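Local coordinates for D-3-phosphoglycerate dehydrogenase-related protein (Vibrio cholerae, PDB 4S1V) that probably catalyses the NAD-dependent oxidation or reduction of a D-2-hydroxyacid, such as 3-phosphoglycerate, as a member of the D-isomer-specific 2-hydroxyacid dehydrogenase family, at residues E43-K46 and P47-A50; R182-A185 and L186-Y190; L109-S112 and L113-A116; L242-S245 and G246-Y249. All coordinates share one frame; numbering follows the deposited sequence.

Contact 1. Residues E43-K46 and P47-A50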
# COMPACT_ATOMS: atom_id res chain seq x y z
N GLU C 43 21.57 -17.67 35.36
CA GLU C 43 22.73 -18.41 34.86
C GLU C 43 23.76 -17.49 34.21
O GLU C 43 24.96 -17.74 34.30
CB GLU C 43 22.30 -19.52 33.89
CG GLU C 43 21.50 -20.65 34.54
CD GLU C 43 22.10 -21.15 35.85
OE1 GLU C 43 23.28 -21.58 35.84
OE2 GLU C 43 21.41 -21.11 36.88
N ARG C 44 23.28 -16.42 33.58
CA ARG C 44 24.15 -15.45 32.91
C ARG C 44 24.87 -14.53 33.91
O ARG C 44 26.05 -14.22 33.74
CB ARG C 44 23.33 -14.65 31.89
CG ARG C 44 23.98 -13.38 31.37
CD ARG C 44 23.05 -12.64 30.41
NE ARG C 44 22.87 -13.37 29.15
CZ ARG C 44 22.15 -12.93 28.12
NH1 ARG C 44 21.52 -11.76 28.18
NH2 ARG C 44 22.05 -13.67 27.02
N LEU C 45 24.16 -14.12 34.96
CA LEU C 45 24.66 -13.09 35.89
C LEU C 45 25.39 -13.61 37.14
O LEU C 45 25.88 -12.81 37.94
CB LEU C 45 23.53 -12.14 36.29
CG LEU C 45 22.78 -11.40 35.17
CD1 LEU C 45 21.61 -10.59 35.73
CD2 LEU C 45 23.72 -10.52 34.36
N LYS C 46 25.45 -14.94 37.30
CA LYS C 46 26.08 -15.53 38.50
C LYS C 46 27.44 -14.92 38.89
O LYS C 46 27.59 -14.50 40.04
CB LYS C 46 26.16 -17.06 38.42
CG LYS C 46 24.92 -17.75 38.94
CD LYS C 46 25.26 -18.98 39.76
CE LYS C 46 23.99 -19.73 40.17
NZ LYS C 46 23.13 -18.99 41.14
N PRO C 47 28.40 -14.84 37.95
CA PRO C 47 29.75 -14.38 38.34
C PRO C 47 29.88 -12.87 38.59
O PRO C 47 30.97 -12.40 38.93
CB PRO C 47 30.61 -14.79 37.14
CG PRO C 47 29.68 -14.70 35.99
CD PRO C 47 28.34 -15.16 36.51
N PHE C 48 28.80 -12.12 38.42
CA PHE C 48 28.89 -10.66 38.49
C PHE C 48 28.67 -10.09 39.89
O PHE C 48 27.83 -10.57 40.65
CB PHE C 48 27.97 -10.00 37.47
CG PHE C 48 28.41 -10.21 36.05
CD1 PHE C 48 29.50 -9.51 35.54
CD2 PHE C 48 27.75 -11.11 35.22
CE1 PHE C 48 29.91 -9.70 34.23
CE2 PHE C 48 28.16 -11.31 33.92
CZ PHE C 48 29.24 -10.60 33.42
N GLU C 49 29.45 -9.06 40.20
CA GLU C 49 29.41 -8.39 41.50
C GLU C 49 28.64 -7.06 41.46
O GLU C 49 28.17 -6.58 42.49
CB GLU C 49 30.84 -8.15 42.00
CG GLU C 49 31.64 -9.43 42.24
CD GLU C 49 33.13 -9.18 42.37
OE1 GLU C 49 33.80 -8.96 41.34
OE2 GLU C 49 33.65 -9.22 43.52
N ALA C 50 28.53 -6.48 40.26
CA ALA C 50 27.73 -5.27 40.05
C ALA C 50 26.94 -5.38 38.75
O ALA C 50 27.45 -5.89 37.75
CB ALA C 50 28.61 -4.03 40.02
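Arg-44 meets the last two residues of the turn, Pro-47 and Phe-48, through its backbone, not its side chain: its carbonyl O lies 3.6 Å from CE2 of Phe-48, at the ring edge and near the ring plane, and also approaches CD of Pro-47. Its guanidinium group turns the other way, to a salt bridge between NH1 and Asp-33. Leu-45 makes the decisive bond. Phe-48 N donates to Leu-45 O over 3.0 Å with an N-H...O angle of 161°, and the donor stands above the carbonyl plane, 48° out of it. This bond closes a type I beta turn from Leu-45 to Phe-48. The Leu-45 side chain crosses that of Phe-48 at about a right angle, its CD2 4.2 Å from CD2 of the ring. Phe-48 has CG anti to its carbonyl carbon (chi1 -69°), which brings one ring edge back beside the end of the helix, against Leu-45 CA in the ring plane. The Lys-46 chain bends at chi2 and chi4, and NZ bonds to His-67 O. Pro-47, at the third turn position, brings no N-H to the 3.2 Å approach between its N and Leu-45 O. The turn is thus closed by the Phe-48 N to Leu-45 O bond, while proline adds no donor; the slightly positive C-H edge of the ring would probably be well placed beside two carbonyl oxygens, as helix 38-45 gives way to strand 50-53.

Contact 2. Residues R182-A185 and L186-Y190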
# COMPACT_ATOMS: atom_id res chain seq x y z
N ARG C 182 -1.29 22.89 37.02
CA ARG C 182 -2.21 23.92 36.55
C ARG C 182 -1.86 25.34 37.03
O ARG C 182 -2.14 26.32 36.33
CB ARG C 182 -3.66 23.55 36.89
CG ARG C 182 -4.27 22.55 35.92
CD ARG C 182 -5.65 22.11 36.37
NE ARG C 182 -5.62 21.17 37.49
CZ ARG C 182 -6.47 21.19 38.51
NH1 ARG C 182 -7.42 22.13 38.58
NH2 ARG C 182 -6.37 20.29 39.48
N GLN C 183 -1.28 25.44 38.22
CA GLN C 183 -0.74 26.72 38.72
C GLN C 183 0.43 27.20 37.86
O GLN C 183 0.48 28.36 37.44
CB GLN C 183 -0.31 26.60 40.19
CG GLN C 183 0.18 27.91 40.80
CD GLN C 183 0.79 27.74 42.18
OE1 GLN C 183 0.40 26.85 42.93
NE2 GLN C 183 1.74 28.59 42.51
N LYS C 184 1.37 26.29 37.61
CA LYS C 184 2.48 26.55 36.70
C LYS C 184 1.98 27.04 35.33
O LYS C 184 2.51 28.01 34.78
CB LYS C 184 3.33 25.29 36.53
CG LYS C 184 4.66 25.51 35.84
CD LYS C 184 5.65 26.21 36.75
CE LYS C 184 7.03 26.31 36.11
NZ LYS C 184 7.92 27.18 36.93
N ALA C 185 0.96 26.35 34.80
CA ALA C 185 0.31 26.73 33.54
C ALA C 185 -0.13 28.20 33.53
O ALA C 185 0.23 28.95 32.62
CB ALA C 185 -0.88 25.82 33.28
N LEU C 186 -0.91 28.59 34.54
CA LEU C 186 -1.37 29.99 34.64
C LEU C 186 -0.20 30.96 34.79
O LEU C 186 -0.17 31.98 34.11
CB LEU C 186 -2.38 30.16 35.79
CG LEU C 186 -3.73 29.44 35.71
CD1 LEU C 186 -4.64 29.91 36.83
CD2 LEU C 186 -4.43 29.59 34.37
N GLU C 187 0.76 30.64 35.65
CA GLU C 187 1.95 31.48 35.83
C GLU C 187 2.78 31.65 34.55
O GLU C 187 3.45 32.67 34.38
CB GLU C 187 2.83 30.95 36.95
CG GLU C 187 2.24 31.14 38.34
CD GLU C 187 2.95 30.31 39.40
OE1 GLU C 187 3.86 29.54 39.04
OE2 GLU C 187 2.59 30.43 40.59
N LEU C 188 2.73 30.66 33.66
CA LEU C 188 3.42 30.77 32.38
C LEU C 188 2.53 31.40 31.29
O LEU C 188 3.00 31.68 30.19
CB LEU C 188 3.95 29.40 31.94
CG LEU C 188 5.01 28.77 32.86
CD1 LEU C 188 5.31 27.32 32.46
CD2 LEU C 188 6.28 29.61 32.92
N GLY C 189 1.25 31.61 31.60
CA GLY C 189 0.33 32.25 30.66
C GLY C 189 -0.35 31.30 29.70
O GLY C 189 -0.87 31.72 28.66
N TYR C 190 -0.34 30.00 30.04
CA TYR C 190 -1.09 28.98 29.31
C TYR C 190 -2.48 28.83 29.92
O TYR C 190 -2.81 29.47 30.92
CB TYR C 190 -0.37 27.62 29.38
CG TYR C 190 1.09 27.62 28.99
CD1 TYR C 190 1.57 28.36 27.90
CD2 TYR C 190 2.00 26.83 29.69
CE1 TYR C 190 2.91 28.34 27.55
CE2 TYR C 190 3.34 26.79 29.34
CZ TYR C 190 3.79 27.54 28.28
OH TYR C 190 5.12 27.49 27.95
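Gln-183 and Glu-187 are joined one helical turn apart by a side-chain hydrogen bond, NE2 to OE2, 2.8 Å and almost straight at 174°. The acceptor lies in the amide plane of Gln-183, yet OE2 is met from above its carboxylate plane, and the two flat groups stand 87° apart. With CG of Gln-183 anti to the backbone N and the chain extended beyond it, the amide can span the turn. Alongside this bridge Glu-187 N donates to Gln-183 O over 2.9 Å, while Leu-186 N is satisfied by Arg-182 O at 3.1 Å. Arg-182 uses its NE on Gly-177 O. At the helix end the carbonyl of Ala-185 takes Tyr-190 N over 2.8 Å and, more weakly, Leu-188 N at 3.2 Å; Leu-188 N has its shorter bond, 2.9 Å, to Lys-184 O. Gly-189 N donates to Leu-186 O. This last bond and that of Tyr-190 N to Ala-185 O, with Gly-189 at phi 88°, make the Schellman motif that ends helix 179-188. Apolar contact is slight: CD1 of Leu-188 rests 3.9 Å from CG of Lys-184, and CB of Leu-188 lies over one face of the Tyr-190 ring, towards its rim. The terminal N-H groups thus find carbonyl partners as the chain turns into strand 191-192 of this beta-alpha-beta unit, while the nearby but untouching Lys-184 NZ might add a mild electrostatic pull on the Glu-187 carboxylate.

Contact 3. Residues L109-S112 and L113-A116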
# COMPACT_ATOMS: atom_id res chain seq x y z
N LEU C 109 12.24 14.11 21.46
CA LEU C 109 11.70 12.90 20.83
C LEU C 109 10.17 12.93 20.76
O LEU C 109 9.59 12.60 19.72
CB LEU C 109 12.20 11.63 21.54
CG LEU C 109 11.89 10.22 21.00
CD1 LEU C 109 10.47 9.78 21.36
CD2 LEU C 109 12.14 10.09 19.50
N CYS C 110 9.52 13.33 21.85
CA CYS C 110 8.08 13.48 21.89
C CYS C 110 7.64 14.41 20.76
O CYS C 110 6.69 14.12 20.04
CB CYS C 110 7.61 14.04 23.23
SG CYS C 110 5.82 14.23 23.36
N TRP C 111 8.37 15.52 20.58
CA TRP C 111 8.03 16.46 19.53
C TRP C 111 8.20 15.88 18.16
O TRP C 111 7.39 16.12 17.25
CB TRP C 111 8.83 17.75 19.67
CG TRP C 111 8.05 18.89 19.08
CD1 TRP C 111 8.34 19.64 17.94
CD2 TRP C 111 6.75 19.40 19.54
NE1 TRP C 111 7.36 20.57 17.69
CE2 TRP C 111 6.38 20.48 18.62
CE3 TRP C 111 5.91 19.10 20.61
CZ2 TRP C 111 5.21 21.20 18.78
CZ3 TRP C 111 4.73 19.84 20.75
CH2 TRP C 111 4.39 20.87 19.86
N SER C 112 9.27 15.11 17.99
CA SER C 112 9.55 14.42 16.73
C SER C 112 8.42 13.45 16.36
O SER C 112 8.07 13.32 15.18
CB SER C 112 10.88 13.68 16.82
OG SER C 112 11.17 13.02 15.60
N LEU C 113 7.86 12.78 17.37
CA LEU C 113 6.74 11.87 17.17
C LEU C 113 5.51 12.65 16.74
O LEU C 113 4.79 12.26 15.82
CB LEU C 113 6.42 11.08 18.46
CG LEU C 113 7.43 10.11 19.09
CD1 LEU C 113 6.69 9.04 19.87
CD2 LEU C 113 8.33 9.46 18.05
N ILE C 114 5.28 13.77 17.42
CA ILE C 114 4.11 14.61 17.14
C ILE C 114 4.14 15.12 15.70
O ILE C 114 3.14 15.05 14.99
CB ILE C 114 4.01 15.76 18.17
CG1 ILE C 114 3.54 15.20 19.52
CG2 ILE C 114 3.06 16.85 17.70
CD1 ILE C 114 3.83 16.09 20.72
N LEU C 115 5.30 15.60 15.27
CA LEU C 115 5.48 16.12 13.92
C LEU C 115 5.44 15.04 12.85
O LEU C 115 4.83 15.23 11.80
CB LEU C 115 6.77 16.93 13.81
CG LEU C 115 6.78 18.35 14.36
CD1 LEU C 115 8.22 18.81 14.53
CD2 LEU C 115 6.01 19.33 13.47
N ALA C 116 6.07 13.89 13.13
CA ALA C 116 6.04 12.74 12.21
C ALA C 116 4.62 12.20 12.00
O ALA C 116 4.20 11.93 10.87
CB ALA C 116 6.95 11.63 12.70
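Trp-111 lays its indole along the next helical turn, against Ile-114 and Leu-115. From CB, CG sets off anti to the backbone N (chi1 -152°), which places CG beside the carbonyl carbon, and the ring runs on along the helix. Along the pyrrole side, CD1 meets Leu-115 CD1 at 3.5 Å, and NE1 touches the same methyl at 3.7 Å. On the benzene side CE3 meets Ile-114 CD1, also at 3.7 Å, and CZ3 follows at 3.9 Å. Both methyls approach the indole obliquely. Beyond them the indole goes on to meet the rings of Phe-165 and, edge-to-face, Phe-169. These i to i+3 and i to i+4 contacts ride on an alpha-helix, whose evidence is the backbone ladder: Leu-115 N to Trp-111 O is 2.9 Å, with an N-H...O angle of 163°, and Leu-113, Ile-114 and Ala-116 repeat the pattern. Residues 109-116 of helix 104-119 are all buried, packing on strands 233-236 and 283-285 and helix 157-168 of the Rossmann-type domain. Leu-113 also reaches Leu-121 of a second subunit. Around the helix from the indole, Cys-110 SG touches Ile-114 CD1 at 3.8 Å, making this methyl common to sulfur and ring; Leu-109 CD1 abuts Leu-113 CG at 3.8 Å.

Contact 4. Residues L242-S245 and G246-Y249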
# COMPACT_ATOMS: atom_id res chain seq x y z
N LEU C 242 -0.67 4.08 32.21
CA LEU C 242 -1.47 5.27 32.54
C LEU C 242 -2.85 5.20 31.91
O LEU C 242 -3.80 5.83 32.37
CB LEU C 242 -0.78 6.54 32.05
CG LEU C 242 0.53 6.96 32.72
CD1 LEU C 242 1.20 8.07 31.94
CD2 LEU C 242 0.29 7.39 34.16
N VAL C 243 -2.94 4.42 30.83
CA VAL C 243 -4.15 4.30 30.03
C VAL C 243 -4.75 2.92 30.26
O VAL C 243 -4.05 1.91 30.22
CB VAL C 243 -3.85 4.51 28.53
CG1 VAL C 243 -5.13 4.45 27.69
CG2 VAL C 243 -3.13 5.83 28.31
N GLU C 244 -6.05 2.90 30.54
CA GLU C 244 -6.81 1.67 30.75
C GLU C 244 -6.41 0.58 29.75
O GLU C 244 -6.37 0.82 28.54
CB GLU C 244 -8.30 1.99 30.64
CG GLU C 244 -9.22 0.78 30.68
CD GLU C 244 -10.65 1.13 30.32
OE1 GLU C 244 -11.13 2.22 30.70
OE2 GLU C 244 -11.30 0.31 29.64
N SER C 245 -6.13 -0.61 30.27
CA SER C 245 -5.59 -1.72 29.47
C SER C 245 -6.41 -2.03 28.23
O SER C 245 -7.61 -2.30 28.31
CB SER C 245 -5.46 -2.98 30.34
OG SER C 245 -5.14 -4.10 29.53
N GLY C 246 -5.75 -1.98 27.07
CA GLY C 246 -6.37 -2.29 25.78
C GLY C 246 -7.17 -1.16 25.16
O GLY C 246 -7.53 -1.22 23.98
N ALA C 247 -7.46 -0.13 25.94
CA ALA C 247 -8.39 0.93 25.52
C ALA C 247 -7.88 1.70 24.30
O ALA C 247 -8.67 2.01 23.40
CB ALA C 247 -8.70 1.87 26.67
N LEU C 248 -6.58 2.02 24.28
CA LEU C 248 -6.02 2.74 23.14
C LEU C 248 -6.17 1.96 21.83
O LEU C 248 -6.61 2.52 20.82
CB LEU C 248 -4.55 3.11 23.35
CG LEU C 248 -3.94 3.99 22.22
CD1 LEU C 248 -4.65 5.33 22.05
CD2 LEU C 248 -2.44 4.20 22.42
N TYR C 249 -5.79 0.69 21.86
CA TYR C 249 -5.91 -0.13 20.65
C TYR C 249 -7.36 -0.20 20.18
O TYR C 249 -7.65 0.03 19.01
CB TYR C 249 -5.36 -1.56 20.81
CG TYR C 249 -5.75 -2.40 19.60
CD1 TYR C 249 -5.06 -2.27 18.40
CD2 TYR C 249 -6.88 -3.22 19.63
CE1 TYR C 249 -5.43 -2.98 17.28
CE2 TYR C 249 -7.28 -3.93 18.50
CZ TYR C 249 -6.55 -3.80 17.33
OH TYR C 249 -6.91 -4.49 16.20
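Glu-244 and Ala-247 carry both the polar and the apolar part of this contact. The hydrogen bond runs from Ala-247 N to Glu-244 O, 3.0 Å long with an N-H...O angle of 157°, the donor tilted 31° from the carbonyl plane. It joins the loop to the first turn of helix 247-254. The polar ends find partners beyond these residues: Glu-244 OE1 accepts from Lys-222 N, and Tyr-249 OH bonds to Val-30 O of a third subunit, whose Phe-31 ring lies nearly parallel to that of Tyr-249.

Van der Waals contact centres on the Ala-247 methyl, which sits 3.2 Å from Glu-244 O and 4.0 Å from Glu-244 CB. The glutamate CG, anti to the backbone N, also comes within 4.2 Å of that methyl. Val-243 approaches more loosely, its CG1 lying 4.4 Å from Leu-248 N, and both Val-243 and Leu-248 pack on Phe-234 of strand 233-236.

Backbone geometry completes the account. Gly-246 has phi 82°, a conformation readily adopted without a side chain, and occupies the N-cap position. With Ser-245 before it, it forms the corner of a type II beta turn from Glu-244 to Ala-247, which leads into helix 247-254 within the connection from strand 233-236 in the Rossmann-type domain.

Contacts 2, 3 and 4 lie in the Rossmann-type NAD-binding domain, whereas contact 1 adjoins the five-stranded parallel array that holds strands 3-6 and 50-53, its centre about 39 Å from that of contact 3 and on the opposite side of the chain's centre. Contact 3 is the buried member: its centre stands about 23 Å from that of contact 2 and 21 Å from that of contact 4, with nearest atoms about 10 and 11 Å apart. None of the four touches another. Side chains of contacts 2 and 3, Lys-184 and Cys-110, come near the glycine-rich Gly-154, Gly-156 and Gly-159 turn, consistent with a Rossmann-type dinucleotide site, without touching it.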